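Local coordinates for immune protein (Enterobacter cloacae, PDB 6D7Y) that forms a complex with the toxic C-terminal tip of CdiA, a contact-dependent growth inhibition protein, and probably neutralises it to protect the producing cell, at residues F65-E70 and V83-L88; E6-G11 and G93-L98; V74-K79 and M112-K117; K2-V7 and G134-S139; F128-G133 and F146-L151. One frame throughout, in Å; residues are numbered along the deposited sequence.

Contact 1 (F65-E70 and V83-L88)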
# COMPACT_ATOMS: atom_id res chain seq x y z
N PHE B 65 6.71 8.67 3.92
CA PHE B 65 6.37 8.35 5.29
C PHE B 65 5.82 6.93 5.27
O PHE B 65 5.28 6.47 4.26
CB PHE B 65 5.46 9.36 6.00
CG PHE B 65 4.03 9.38 5.53
CD1 PHE B 65 3.08 8.61 6.18
CD2 PHE B 65 3.63 10.22 4.52
CE1 PHE B 65 1.75 8.65 5.79
CE2 PHE B 65 2.31 10.26 4.10
CZ PHE B 65 1.37 9.47 4.74
N GLY B 66 6.01 6.23 6.37
CA GLY B 66 5.54 4.88 6.48
C GLY B 66 4.94 4.66 7.83
O GLY B 66 5.18 5.44 8.77
N VAL B 67 4.16 3.61 7.93
CA VAL B 67 3.49 3.27 9.15
C VAL B 67 3.28 1.77 9.19
O VAL B 67 3.04 1.15 8.16
CB VAL B 67 2.15 4.05 9.28
CG1 VAL B 67 1.24 3.77 8.11
CG2 VAL B 67 1.44 3.73 10.57
N SER B 68 3.43 1.18 10.37
CA SER B 68 3.18 -0.24 10.53
C SER B 68 1.71 -0.39 10.86
O SER B 68 1.14 0.41 11.62
CB SER B 68 4.06 -0.86 11.63
OG SER B 68 5.41 -0.83 11.22
N MSE B 69 1.11 -1.42 10.31
CA MSE B 69 -0.30 -1.69 10.49
C MSE B 69 -0.38 -3.08 11.02
O MSE B 69 0.38 -3.94 10.60
CB MSE B 69 -0.93 -1.53 9.09
CG MSE B 69 -2.42 -1.83 9.04
SE MSE B 69 -3.29 -1.16 7.37
CE MSE B 69 -2.91 0.75 7.67
N GLU B 70 -1.23 -3.30 12.01
CA GLU B 70 -1.46 -4.63 12.57
C GLU B 70 -2.88 -5.08 12.30
O GLU B 70 -3.83 -4.28 12.42
CB GLU B 70 -1.20 -4.63 14.08
CG GLU B 70 -1.55 -5.96 14.74
CD GLU B 70 -1.33 -5.94 16.23
OE1 GLU B 70 -0.47 -5.17 16.71
OE2 GLU B 70 -2.01 -6.72 16.92
N VAL B 83 1.78 -5.34 8.43
CA VAL B 83 2.04 -4.76 7.11
C VAL B 83 2.72 -3.40 7.26
O VAL B 83 2.41 -2.63 8.21
CB VAL B 83 0.71 -4.56 6.36
CG1 VAL B 83 0.90 -3.84 5.03
CG2 VAL B 83 0.02 -5.90 6.18
N LEU B 84 3.67 -3.13 6.37
CA LEU B 84 4.35 -1.83 6.32
C LEU B 84 3.66 -1.04 5.19
O LEU B 84 3.70 -1.47 4.07
CB LEU B 84 5.82 -1.99 5.96
CG LEU B 84 6.64 -0.70 5.74
CD1 LEU B 84 6.67 0.19 6.98
CD2 LEU B 84 8.06 -1.04 5.30
N LEU B 85 3.03 0.08 5.53
CA LEU B 85 2.35 0.94 4.56
C LEU B 85 3.33 2.02 4.20
O LEU B 85 3.87 2.69 5.11
CB LEU B 85 1.13 1.57 5.19
CG LEU B 85 0.31 2.54 4.35
CD1 LEU B 85 -0.34 1.80 3.22
CD2 LEU B 85 -0.73 3.21 5.23
N ARG B 86 3.55 2.23 2.90
CA ARG B 86 4.49 3.22 2.42
C ARG B 86 3.76 4.23 1.54
O ARG B 86 2.98 3.82 0.69
CB ARG B 86 5.58 2.55 1.58
CG ARG B 86 6.34 1.48 2.32
CD ARG B 86 7.44 0.82 1.50
NE ARG B 86 8.66 1.62 1.36
CZ ARG B 86 9.16 2.14 0.23
NH1 ARG B 86 8.61 1.95 -0.97
NH2 ARG B 86 10.29 2.84 0.30
N VAL B 87 3.99 5.51 1.78
CA VAL B 87 3.38 6.57 0.99
C VAL B 87 4.53 7.41 0.52
O VAL B 87 5.31 7.91 1.33
CB VAL B 87 2.40 7.39 1.83
CG1 VAL B 87 1.66 8.39 0.92
CG2 VAL B 87 1.41 6.48 2.55
N LEU B 88 4.65 7.60 -0.79
CA LEU B 88 5.78 8.36 -1.31
C LEU B 88 5.40 9.29 -2.41
O LEU B 88 4.60 8.94 -3.25
CB LEU B 88 6.88 7.39 -1.79
CG LEU B 88 6.60 6.28 -2.80
CD1 LEU B 88 6.53 6.76 -4.22
CD2 LEU B 88 7.73 5.25 -2.76

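Contact 2 (E6-G11 and G93-L98)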
# COMPACT_ATOMS: atom_id res chain seq x y z
N GLU B 6 4.77 -7.46 -1.90
CA GLU B 6 4.17 -6.17 -1.81
C GLU B 6 3.13 -5.93 -2.90
O GLU B 6 3.15 -6.57 -3.94
CB GLU B 6 5.21 -5.02 -1.80
CG GLU B 6 5.80 -4.66 -3.12
CD GLU B 6 6.85 -3.54 -3.08
OE1 GLU B 6 6.88 -2.67 -2.16
OE2 GLU B 6 7.67 -3.52 -4.01
N VAL B 7 2.19 -5.05 -2.59
CA VAL B 7 1.18 -4.60 -3.55
C VAL B 7 1.32 -3.09 -3.58
O VAL B 7 1.60 -2.45 -2.56
CB VAL B 7 -0.26 -5.06 -3.26
CG1 VAL B 7 -0.36 -6.57 -3.29
CG2 VAL B 7 -0.78 -4.49 -1.94
N ILE B 8 1.10 -2.51 -4.76
CA ILE B 8 1.27 -1.10 -4.96
C ILE B 8 0.10 -0.45 -5.70
O ILE B 8 -0.40 -1.00 -6.70
CB ILE B 8 2.49 -0.83 -5.91
CG1 ILE B 8 3.79 -1.46 -5.39
CG2 ILE B 8 2.69 0.66 -6.13
CD1 ILE B 8 4.35 -0.86 -4.16
N PHE B 9 -0.34 0.71 -5.18
CA PHE B 9 -1.33 1.57 -5.87
C PHE B 9 -0.40 2.62 -6.48
O PHE B 9 0.15 3.47 -5.77
CB PHE B 9 -2.29 2.25 -4.91
CG PHE B 9 -3.18 1.33 -4.10
CD1 PHE B 9 -2.77 0.87 -2.86
CD2 PHE B 9 -4.45 0.99 -4.56
CE1 PHE B 9 -3.61 0.07 -2.09
CE2 PHE B 9 -5.29 0.18 -3.80
CZ PHE B 9 -4.86 -0.28 -2.56
N GLU B 10 -0.20 2.58 -7.80
CA GLU B 10 0.72 3.49 -8.47
C GLU B 10 0.01 4.69 -9.08
O GLU B 10 -1.00 4.51 -9.75
CB GLU B 10 1.44 2.77 -9.59
CG GLU B 10 2.55 3.59 -10.23
CD GLU B 10 3.17 2.89 -11.41
OE1 GLU B 10 2.42 2.37 -12.24
OE2 GLU B 10 4.42 2.87 -11.52
N GLY B 11 0.55 5.88 -8.85
CA GLY B 11 -0.02 7.13 -9.39
C GLY B 11 -1.40 7.41 -8.85
O GLY B 11 -2.37 7.52 -9.59
N GLY B 93 4.60 11.58 -9.33
CA GLY B 93 3.33 11.51 -8.60
C GLY B 93 3.43 10.90 -7.21
O GLY B 93 4.44 11.07 -6.52
N VAL B 94 2.39 10.15 -6.82
CA VAL B 94 2.30 9.52 -5.50
C VAL B 94 1.90 8.04 -5.59
O VAL B 94 1.01 7.66 -6.35
CB VAL B 94 1.27 10.26 -4.62
CG1 VAL B 94 1.09 9.56 -3.27
CG2 VAL B 94 1.69 11.70 -4.41
N ASP B 95 2.59 7.20 -4.80
CA ASP B 95 2.29 5.77 -4.73
C ASP B 95 1.98 5.42 -3.27
O ASP B 95 2.50 6.06 -2.35
CB ASP B 95 3.48 4.90 -5.13
CG ASP B 95 3.82 4.93 -6.59
OD1 ASP B 95 3.22 5.67 -7.40
OD2 ASP B 95 4.74 4.16 -6.94
N VAL B 96 1.15 4.40 -3.08
CA VAL B 96 0.80 3.87 -1.78
C VAL B 96 1.14 2.39 -1.88
O VAL B 96 0.66 1.71 -2.76
CB VAL B 96 -0.68 4.09 -1.44
CG1 VAL B 96 -1.04 3.41 -0.14
CG2 VAL B 96 -0.99 5.60 -1.38
N GLY B 97 2.00 1.88 -1.00
CA GLY B 97 2.37 0.50 -1.07
C GLY B 97 2.23 -0.20 0.25
O GLY B 97 2.31 0.45 1.28
N LEU B 98 1.96 -1.49 0.18
CA LEU B 98 1.82 -2.37 1.36
C LEU B 98 2.81 -3.51 1.23
O LEU B 98 2.72 -4.29 0.28
CB LEU B 98 0.41 -2.94 1.48
CG LEU B 98 -0.72 -2.00 1.92
CD1 LEU B 98 -1.04 -0.95 0.87
CD2 LEU B 98 -1.97 -2.81 2.21

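Contact 3 (V74-K79 and M112-K117)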
# COMPACT_ATOMS: atom_id res chain seq x y z
N VAL B 74 -7.61 -8.45 4.27
CA VAL B 74 -7.58 -8.17 2.84
C VAL B 74 -8.97 -8.36 2.22
O VAL B 74 -9.61 -7.40 1.77
CB VAL B 74 -6.53 -9.05 2.13
CG1 VAL B 74 -6.35 -8.62 0.68
CG2 VAL B 74 -5.20 -8.97 2.86
N LYS B 75 -9.44 -9.61 2.24
CA LYS B 75 -10.71 -9.95 1.64
C LYS B 75 -11.16 -11.28 2.21
O LYS B 75 -10.32 -12.07 2.66
CB LYS B 75 -10.51 -10.11 0.13
CG LYS B 75 -11.74 -10.19 -0.76
CD LYS B 75 -12.33 -8.83 -1.09
CE LYS B 75 -13.34 -8.97 -2.21
NZ LYS B 75 -13.80 -7.65 -2.73
N ASP B 76 -12.47 -11.52 2.21
CA ASP B 76 -13.08 -12.78 2.67
C ASP B 76 -12.52 -13.39 3.97
O ASP B 76 -12.41 -14.61 4.10
CB ASP B 76 -13.04 -13.81 1.53
CG ASP B 76 -13.83 -13.37 0.29
OD1 ASP B 76 -14.77 -12.56 0.42
OD2 ASP B 76 -13.52 -13.88 -0.81
N GLY B 77 -12.16 -12.53 4.92
CA GLY B 77 -11.65 -12.98 6.21
C GLY B 77 -10.15 -13.21 6.37
O GLY B 77 -9.68 -13.27 7.50
N LEU B 78 -9.38 -13.34 5.28
CA LEU B 78 -7.93 -13.56 5.46
C LEU B 78 -7.31 -12.25 5.97
O LEU B 78 -7.63 -11.16 5.47
CB LEU B 78 -7.24 -14.14 4.21
CG LEU B 78 -7.07 -13.46 2.86
CD1 LEU B 78 -6.10 -12.29 2.93
CD2 LEU B 78 -6.52 -14.49 1.87
N LYS B 79 -6.44 -12.38 6.98
CA LYS B 79 -5.85 -11.23 7.66
C LYS B 79 -4.34 -11.40 7.84
O LYS B 79 -3.86 -12.45 8.28
CB LYS B 79 -6.56 -11.12 9.02
CG LYS B 79 -6.53 -9.77 9.71
CD LYS B 79 -7.43 -9.83 10.94
CE LYS B 79 -7.70 -8.46 11.54
NZ LYS B 79 -8.67 -8.52 12.69
N MSE B 112 -2.39 -12.67 -2.83
CA MSE B 112 -2.28 -11.80 -3.99
C MSE B 112 -3.57 -11.71 -4.78
O MSE B 112 -3.97 -10.62 -5.21
CB MSE B 112 -1.14 -12.28 -4.89
CG MSE B 112 0.20 -12.02 -4.22
SE MSE B 112 0.60 -10.10 -4.39
CE MSE B 112 2.24 -10.04 -3.37
N LEU B 113 -4.22 -12.85 -5.01
CA LEU B 113 -5.49 -12.87 -5.74
C LEU B 113 -6.58 -12.12 -4.99
O LEU B 113 -7.43 -11.46 -5.60
CB LEU B 113 -5.92 -14.28 -6.14
CG LEU B 113 -5.12 -14.96 -7.26
CD1 LEU B 113 -5.68 -16.35 -7.52
CD2 LEU B 113 -5.15 -14.16 -8.55
N GLU B 114 -6.55 -12.18 -3.66
CA GLU B 114 -7.51 -11.43 -2.86
C GLU B 114 -7.21 -9.94 -2.97
O GLU B 114 -8.13 -9.14 -3.08
CB GLU B 114 -7.52 -11.91 -1.40
CG GLU B 114 -8.07 -13.32 -1.21
CD GLU B 114 -9.55 -13.49 -1.57
OE1 GLU B 114 -10.05 -14.63 -1.41
OE2 GLU B 114 -10.24 -12.54 -2.01
N PHE B 115 -5.92 -9.56 -2.97
CA PHE B 115 -5.57 -8.15 -3.16
C PHE B 115 -6.01 -7.65 -4.53
O PHE B 115 -6.52 -6.53 -4.65
CB PHE B 115 -4.07 -7.88 -3.01
CG PHE B 115 -3.65 -7.51 -1.62
CD1 PHE B 115 -3.97 -6.25 -1.12
CD2 PHE B 115 -2.90 -8.36 -0.84
CE1 PHE B 115 -3.57 -5.86 0.15
CE2 PHE B 115 -2.49 -7.98 0.43
CZ PHE B 115 -2.83 -6.72 0.92
N GLN B 116 -5.80 -8.48 -5.56
CA GLN B 116 -6.21 -8.10 -6.93
C GLN B 116 -7.70 -7.75 -6.97
O GLN B 116 -8.11 -6.74 -7.57
CB GLN B 116 -5.90 -9.21 -7.96
CG GLN B 116 -6.17 -8.77 -9.40
CD GLN B 116 -5.98 -9.85 -10.45
OE1 GLN B 116 -6.25 -11.03 -10.21
NE2 GLN B 116 -5.53 -9.45 -11.66
N LYS B 117 -8.52 -8.59 -6.35
CA LYS B 117 -9.97 -8.36 -6.30
C LYS B 117 -10.32 -7.07 -5.55
O LYS B 117 -11.12 -6.26 -6.03
CB LYS B 117 -10.68 -9.52 -5.61
CG LYS B 117 -10.60 -10.86 -6.33
CD LYS B 117 -11.23 -11.94 -5.47
CE LYS B 117 -11.14 -13.31 -6.11
NZ LYS B 117 -11.87 -13.34 -7.41

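Contact 4 (K2-V7 and G134-S139)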
# COMPACT_ATOMS: atom_id res chain seq x y z
N LYS B 2 10.86 -17.76 3.64
CA LYS B 2 10.00 -16.59 3.92
C LYS B 2 10.48 -15.46 3.01
O LYS B 2 11.68 -15.25 2.86
CB LYS B 2 10.14 -16.19 5.38
CG LYS B 2 9.32 -15.00 5.81
CD LYS B 2 9.31 -14.89 7.35
CE LYS B 2 10.67 -14.57 7.94
NZ LYS B 2 11.17 -13.25 7.46
N GLU B 3 9.55 -14.74 2.41
CA GLU B 3 9.87 -13.68 1.44
C GLU B 3 9.01 -12.47 1.69
O GLU B 3 7.90 -12.58 2.20
CB GLU B 3 9.52 -14.19 0.05
CG GLU B 3 10.29 -15.40 -0.43
CD GLU B 3 11.68 -15.09 -0.96
OE1 GLU B 3 12.16 -13.93 -0.87
OE2 GLU B 3 12.31 -16.05 -1.50
N LEU B 4 9.53 -11.30 1.30
CA LEU B 4 8.81 -10.07 1.43
C LEU B 4 8.03 -9.84 0.12
O LEU B 4 8.64 -9.86 -0.98
CB LEU B 4 9.76 -8.90 1.67
CG LEU B 4 9.07 -7.56 1.94
CD1 LEU B 4 8.08 -7.62 3.09
CD2 LEU B 4 10.13 -6.51 2.23
N PHE B 5 6.72 -9.65 0.25
CA PHE B 5 5.85 -9.39 -0.89
C PHE B 5 5.27 -7.99 -0.79
O PHE B 5 5.30 -7.37 0.27
CB PHE B 5 4.73 -10.42 -0.99
CG PHE B 5 5.22 -11.81 -1.27
CD1 PHE B 5 5.43 -12.26 -2.56
CD2 PHE B 5 5.53 -12.67 -0.23
CE1 PHE B 5 5.93 -13.52 -2.83
CE2 PHE B 5 6.01 -13.94 -0.49
CZ PHE B 5 6.21 -14.38 -1.78
N GLU B 6 4.77 -7.46 -1.90
CA GLU B 6 4.17 -6.17 -1.81
C GLU B 6 3.13 -5.93 -2.90
O GLU B 6 3.15 -6.57 -3.94
CB GLU B 6 5.21 -5.02 -1.80
CG GLU B 6 5.80 -4.66 -3.12
CD GLU B 6 6.85 -3.54 -3.08
OE1 GLU B 6 6.88 -2.67 -2.16
OE2 GLU B 6 7.67 -3.52 -4.01
N VAL B 7 2.19 -5.05 -2.59
CA VAL B 7 1.18 -4.60 -3.55
C VAL B 7 1.32 -3.09 -3.58
O VAL B 7 1.60 -2.45 -2.56
CB VAL B 7 -0.26 -5.06 -3.26
CG1 VAL B 7 -0.36 -6.57 -3.29
CG2 VAL B 7 -0.78 -4.49 -1.94
N GLY B 134 3.55 -8.37 -6.26
CA GLY B 134 4.57 -9.34 -6.56
C GLY B 134 5.58 -9.52 -5.45
O GLY B 134 5.44 -8.93 -4.36
N LEU B 135 6.58 -10.33 -5.75
CA LEU B 135 7.72 -10.51 -4.84
C LEU B 135 8.36 -9.14 -4.80
O LEU B 135 8.40 -8.42 -5.81
CB LEU B 135 8.70 -11.50 -5.45
CG LEU B 135 9.98 -11.75 -4.67
CD1 LEU B 135 9.71 -12.48 -3.37
CD2 LEU B 135 10.88 -12.57 -5.57
N GLU B 136 8.84 -8.72 -3.63
CA GLU B 136 9.47 -7.39 -3.54
C GLU B 136 10.76 -7.35 -4.41
O GLU B 136 11.48 -8.34 -4.44
CB GLU B 136 9.65 -7.02 -2.04
CG GLU B 136 10.36 -5.71 -1.72
CD GLU B 136 11.81 -5.85 -1.27
OE1 GLU B 136 12.24 -6.91 -0.72
OE2 GLU B 136 12.52 -4.83 -1.35
N PRO B 137 10.98 -6.31 -5.24
CA PRO B 137 10.07 -5.19 -5.44
C PRO B 137 8.99 -5.52 -6.48
O PRO B 137 9.29 -6.09 -7.53
CB PRO B 137 10.99 -4.10 -5.96
CG PRO B 137 11.97 -4.84 -6.79
CD PRO B 137 12.14 -6.21 -6.15
N ALA B 138 7.75 -5.15 -6.18
CA ALA B 138 6.61 -5.43 -7.05
C ALA B 138 6.75 -4.78 -8.42
O ALA B 138 6.15 -5.26 -9.37
CB ALA B 138 5.31 -5.01 -6.39
N SER B 139 7.53 -3.72 -8.51
CA SER B 139 7.79 -3.05 -9.80
C SER B 139 8.39 -4.02 -10.84
O SER B 139 8.20 -3.84 -12.05
CB SER B 139 8.75 -1.89 -9.61
OG SER B 139 9.99 -2.35 -9.11
O HOH W 1 8.20 -1.88 -6.12

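Contact 5 (F128-G133 and F146-L151)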
# COMPACT_ATOMS: atom_id res chain seq x y z
N PHE B 128 -6.45 5.52 -9.12
CA PHE B 128 -5.00 5.31 -9.20
C PHE B 128 -4.70 4.76 -10.59
O PHE B 128 -5.52 4.03 -11.15
CB PHE B 128 -4.49 4.42 -8.05
CG PHE B 128 -5.42 3.32 -7.64
CD1 PHE B 128 -5.46 2.11 -8.33
CD2 PHE B 128 -6.24 3.48 -6.52
CE1 PHE B 128 -6.31 1.08 -7.92
CE2 PHE B 128 -7.10 2.47 -6.11
CZ PHE B 128 -7.12 1.26 -6.80
N GLU B 129 -3.56 5.13 -11.17
CA GLU B 129 -3.21 4.72 -12.56
C GLU B 129 -3.04 3.21 -12.77
O GLU B 129 -3.52 2.66 -13.75
CB GLU B 129 -1.95 5.45 -13.04
CG GLU B 129 -2.11 6.96 -13.10
CD GLU B 129 -0.90 7.68 -13.69
OE1 GLU B 129 -0.93 8.93 -13.74
OE2 GLU B 129 0.08 7.01 -14.11
N ASN B 130 -2.35 2.53 -11.86
CA ASN B 130 -2.16 1.09 -11.97
C ASN B 130 -2.08 0.51 -10.58
O ASN B 130 -1.85 1.23 -9.62
CB ASN B 130 -0.82 0.77 -12.63
CG ASN B 130 -0.76 1.16 -14.08
OD1 ASN B 130 -1.55 0.68 -14.90
ND2 ASN B 130 0.21 1.98 -14.42
N PHE B 131 -2.33 -0.79 -10.51
CA PHE B 131 -2.20 -1.55 -9.25
C PHE B 131 -1.53 -2.87 -9.62
O PHE B 131 -1.80 -3.44 -10.68
CB PHE B 131 -3.53 -1.68 -8.49
CG PHE B 131 -4.65 -2.32 -9.26
CD1 PHE B 131 -5.41 -1.57 -10.16
CD2 PHE B 131 -5.01 -3.64 -9.04
CE1 PHE B 131 -6.47 -2.14 -10.85
CE2 PHE B 131 -6.07 -4.21 -9.74
CZ PHE B 131 -6.80 -3.47 -10.64
N TYR B 132 -0.64 -3.38 -8.77
CA TYR B 132 0.07 -4.61 -9.09
C TYR B 132 0.63 -5.17 -7.83
O TYR B 132 0.67 -4.46 -6.82
CB TYR B 132 1.16 -4.42 -10.16
CG TYR B 132 2.09 -3.23 -9.98
CD1 TYR B 132 3.24 -3.33 -9.21
CD2 TYR B 132 1.82 -2.00 -10.57
CE1 TYR B 132 4.10 -2.26 -9.06
CE2 TYR B 132 2.68 -0.92 -10.43
CZ TYR B 132 3.81 -1.05 -9.65
OH TYR B 132 4.67 0.01 -9.48
N GLY B 133 1.02 -6.43 -7.90
CA GLY B 133 1.55 -7.12 -6.73
C GLY B 133 2.56 -8.17 -7.13
O GLY B 133 2.43 -8.82 -8.16
N PHE B 146 0.19 -10.26 -10.24
CA PHE B 146 -0.83 -9.59 -11.06
C PHE B 146 -0.47 -8.14 -11.39
O PHE B 146 0.30 -7.51 -10.71
CB PHE B 146 -2.22 -9.62 -10.34
CG PHE B 146 -2.28 -8.78 -9.10
CD1 PHE B 146 -1.92 -9.32 -7.87
CD2 PHE B 146 -2.65 -7.44 -9.16
CE1 PHE B 146 -1.96 -8.54 -6.72
CE2 PHE B 146 -2.68 -6.66 -8.02
CZ PHE B 146 -2.33 -7.21 -6.79
N THR B 147 -1.08 -7.63 -12.48
CA THR B 147 -0.94 -6.24 -12.84
C THR B 147 -2.34 -5.86 -13.30
O THR B 147 -2.87 -6.47 -14.23
CB THR B 147 0.04 -5.98 -13.99
OG1 THR B 147 1.33 -6.44 -13.63
CG2 THR B 147 0.11 -4.46 -14.27
N ASN B 148 -2.94 -4.89 -12.63
CA ASN B 148 -4.31 -4.46 -12.92
C ASN B 148 -5.26 -5.67 -12.95
O ASN B 148 -5.25 -6.46 -12.01
CB ASN B 148 -4.35 -3.63 -14.20
CG ASN B 148 -3.57 -2.36 -14.07
OD1 ASN B 148 -3.51 -1.77 -12.99
ND2 ASN B 148 -2.99 -1.89 -15.17
N ASN B 149 -5.99 -5.85 -14.05
CA ASN B 149 -6.92 -6.96 -14.17
C ASN B 149 -6.32 -8.19 -14.88
O ASN B 149 -7.06 -9.05 -15.34
CB ASN B 149 -8.19 -6.49 -14.90
CG ASN B 149 -7.92 -5.93 -16.32
OD1 ASN B 149 -6.77 -5.64 -16.70
ND2 ASN B 149 -8.99 -5.75 -17.09
N ARG B 150 -4.99 -8.25 -14.97
CA ARG B 150 -4.28 -9.34 -15.62
C ARG B 150 -3.54 -10.20 -14.62
O ARG B 150 -3.07 -9.70 -13.60
CB ARG B 150 -3.25 -8.76 -16.59
CG ARG B 150 -3.89 -7.98 -17.69
CD ARG B 150 -2.88 -7.44 -18.65
NE ARG B 150 -2.21 -6.20 -18.25
CZ ARG B 150 -0.97 -6.06 -17.82
NH1 ARG B 150 -0.52 -4.84 -17.58
NH2 ARG B 150 -0.16 -7.11 -17.64
N LEU B 151 -3.37 -11.47 -14.94
CA LEU B 151 -2.70 -12.41 -14.04
C LEU B 151 -1.30 -12.77 -14.42
O LEU B 151 -0.88 -12.61 -15.58
CB LEU B 151 -3.49 -13.72 -13.95
CG LEU B 151 -4.89 -13.68 -13.36
CD1 LEU B 151 -5.52 -15.06 -13.49
CD2 LEU B 151 -4.86 -13.24 -11.91

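Contact 1 (F65-E70 and V83-L88)
V83 O is gripped twice in this antiparallel beta hairpin: M69 N donates a hydrogen bond to it at 2.8 Å, and S68 CA makes a CA-H...O contact at 3.4 Å. The same pairing runs on through V67/L85 to F65/V87, giving six backbone hydrogen bonds between strands inclined at 158°. The straightest acceptor geometry belongs to F65 O, which V87 N approaches nearly along the C=O axis (177°). F65, V67, M69, V83, L85 and V87 all project from one face, covered by L21 and I24 of helix 17-25 and by F48. F65 holds CG in the crowded position between backbone N and carbonyl carbon (chi1 72°), so its ring lies over V87; V87 CB sits 3.9 Å from the F65 ring centroid, a CH-pi contact offset toward the rim. V67 CG1, also crowded, runs beside the L85 side chain and meets L85 CD2 at 3.5 Å. Selenomethionine M69, bent at chi3, crosses L85 obliquely, M69 CE lying 4.1 Å from L85 CD2.

Contact 2 (E6-G11 and G93-L98)
Four backbone hydrogen bonds join V7 to L98 and F9 to V96, making an antiparallel pair at the middle of the sheet; F9 N to V96 O is the shortest at 2.8 Å and nearly straight (174°). Between them I8 CA and G97 CA, a non-hydrogen-bonded pair, are 4.3 Å apart. G97 has no side chain, and I8 CD1 occupies the place, 3.9 Å from G97 CA. On the face carrying V7, F9, V96 and L98, the F9 ring presents its edge to the strand: V96 O lies in the ring plane, 3.5 Å from F9 CD1, and F9 CE1 reaches L98 CD1 at 4.1 Å. Further out, I24 of helix 17-25 and M119 of helix 105-126 pack on F9. Where the regular pairing stops, the D95 side chain takes over, its CG anti to the carbonyl carbon (chi1 -71°). D95 OD1 is held by Y90 OH and by G11 N, which comes from above the carboxylate plane (38° out of it) at 3.0 Å.

Contact 3 (V74-K79 and M112-K117)
V74 sets CG1 anti to its backbone N (chi1 -172°), which drops that methyl onto the F115 ring, while E114 bends back at chi2 (-65°) and brings its carboxylate across the K75 side chain, OE2 against CB and CG. These torsions fasten the tip of a beta hairpin, closed by a type I' turn from K75 to L78, against helix 105-126. The V74 methyl is almost exactly centred: CG1 stands 3.6 Å from the F115 ring centroid and 6° off the normal, a CH-pi contact, and the second methyl, CG2, meets the rim of the ring at F115 CZ, 3.8 Å away. F115 continues inward to V7 and L80, so this half of the contact is apolar. The other half centres on E114. L78 CD2 lies 3.6 Å from E114 CG, and E114 OE2 is buried without a polar partner in the model. K75 forms no salt bridge with it, NZ lying 6.1 Å from E114 OE2. D76, poorly ordered, brings a like charge, OD2 being 3.6 Å from E114 OE1 with the carboxylates nearly perpendicular; this could raise the proton affinity of E114. Against E114 OE2 itself lies the methylene K75 CG, at 3.1 Å.

Contact 4 (K2-V7 and G134-S139)
The end of strand 130-135 pairs antiparallel with strand 3-10 for just two bridges: F5 with L135, non-hydrogen-bonded, and E6 with G134, hydrogen-bonded in both directions. G134 is almost fully extended (phi -177°), and its O receives E6 N at 2.9 Å nearly along the C=O axis. Beyond L135 the chain leaves the sheet, yet E136 N still donates to L4 O at 2.9 Å before the cis peptide into P137. Although the F5 and L135 side chains diverge, L135 CD1 comes back to lie 4.0 Å from F5 CE1 and 3.8 Å from E3 CB. L4 and E136 cross obliquely, L4 CD2 touching E136 OE1 at 3.6 Å. E6 extends to the loop: its crowded chi1 (78°) puts E6 CG 3.3 Å from A138 CB, and the extended chain beyond carries OE2 to A138 N, which donates at 2.7 Å to the anti lone pair. A water donates to E6 OE2 at 2.7 Å while accepting from S139 N. Two donors on one oxygen would stabilise the ionised carboxylate, and two successive backbone N-H groups, one direct and one through water, tie the loop after P137 to the strand.

Contact 5 (F128-G133 and F146-L151)
N148 extends the sheet with its side chain. At the first corner of a type II' turn from T147 to R150, where its phi is positive (51°), it grips strand 130-135 by three hydrogen bonds. The backbone bond comes first, N148 N to F131 O at 2.7 Å. Its amide then returns along the strand: N148 OD1 accepts F131 N at 2.9 Å in the carbonyl plane, and N148 ND2 donates one N-H to N130 OD1 at 3.0 Å, on a lone pair and almost straight (174°). The two amide planes are only 30° apart, and N130 OD1 lies in the plane of the N148 amide, while N130 ND2 turns to E10. The F131 ring covers the turn, N148 CA standing 3.6 Å from the F131 centroid in a CH-pi contact offset toward the rim. F131 CD2 then meets F146 CE2 at 3.9 Å, at the edge of the F146 ring, the two side chains crossing at about a right angle. F146, with CG crowded between backbone N and carbonyl carbon, folds back over its partner strand; G133 N lies 3.6 Å above the centre of its ring. G133 N also donates to F146 O at 3.1 Å. The whole is a beta hairpin of strands 130-135 and 144-147, its first strand entering through a classic beta bulge in which E129 and N130 both face E10.

In the fold
Contacts 1, 2, 4 and 5 are four seams of one antiparallel sheet, with the 78-90/93-102 seam between contacts 1 and 2, and contact 3 presses a helix on it. Contact 1 passes to contact 2, centres 11 Å away, through probable hydrogen bonds such as R86 N to G97 O (2.7 Å). Contact 2 leads to contact 5, also 11 Å off, by a probable hydrogen bond, E10 N to N130 O, 2.8 Å, and to contact 4 by sharing E6 and V7. In contact 3, F115 meets V7, M112 CE lies 3.5 Å from F5 CB, and Q116 NE2 reaches N148 O. Contacts 1 and 5 stay about 9 Å apart at their nearest atoms. This geometry assigns none to toxin binding.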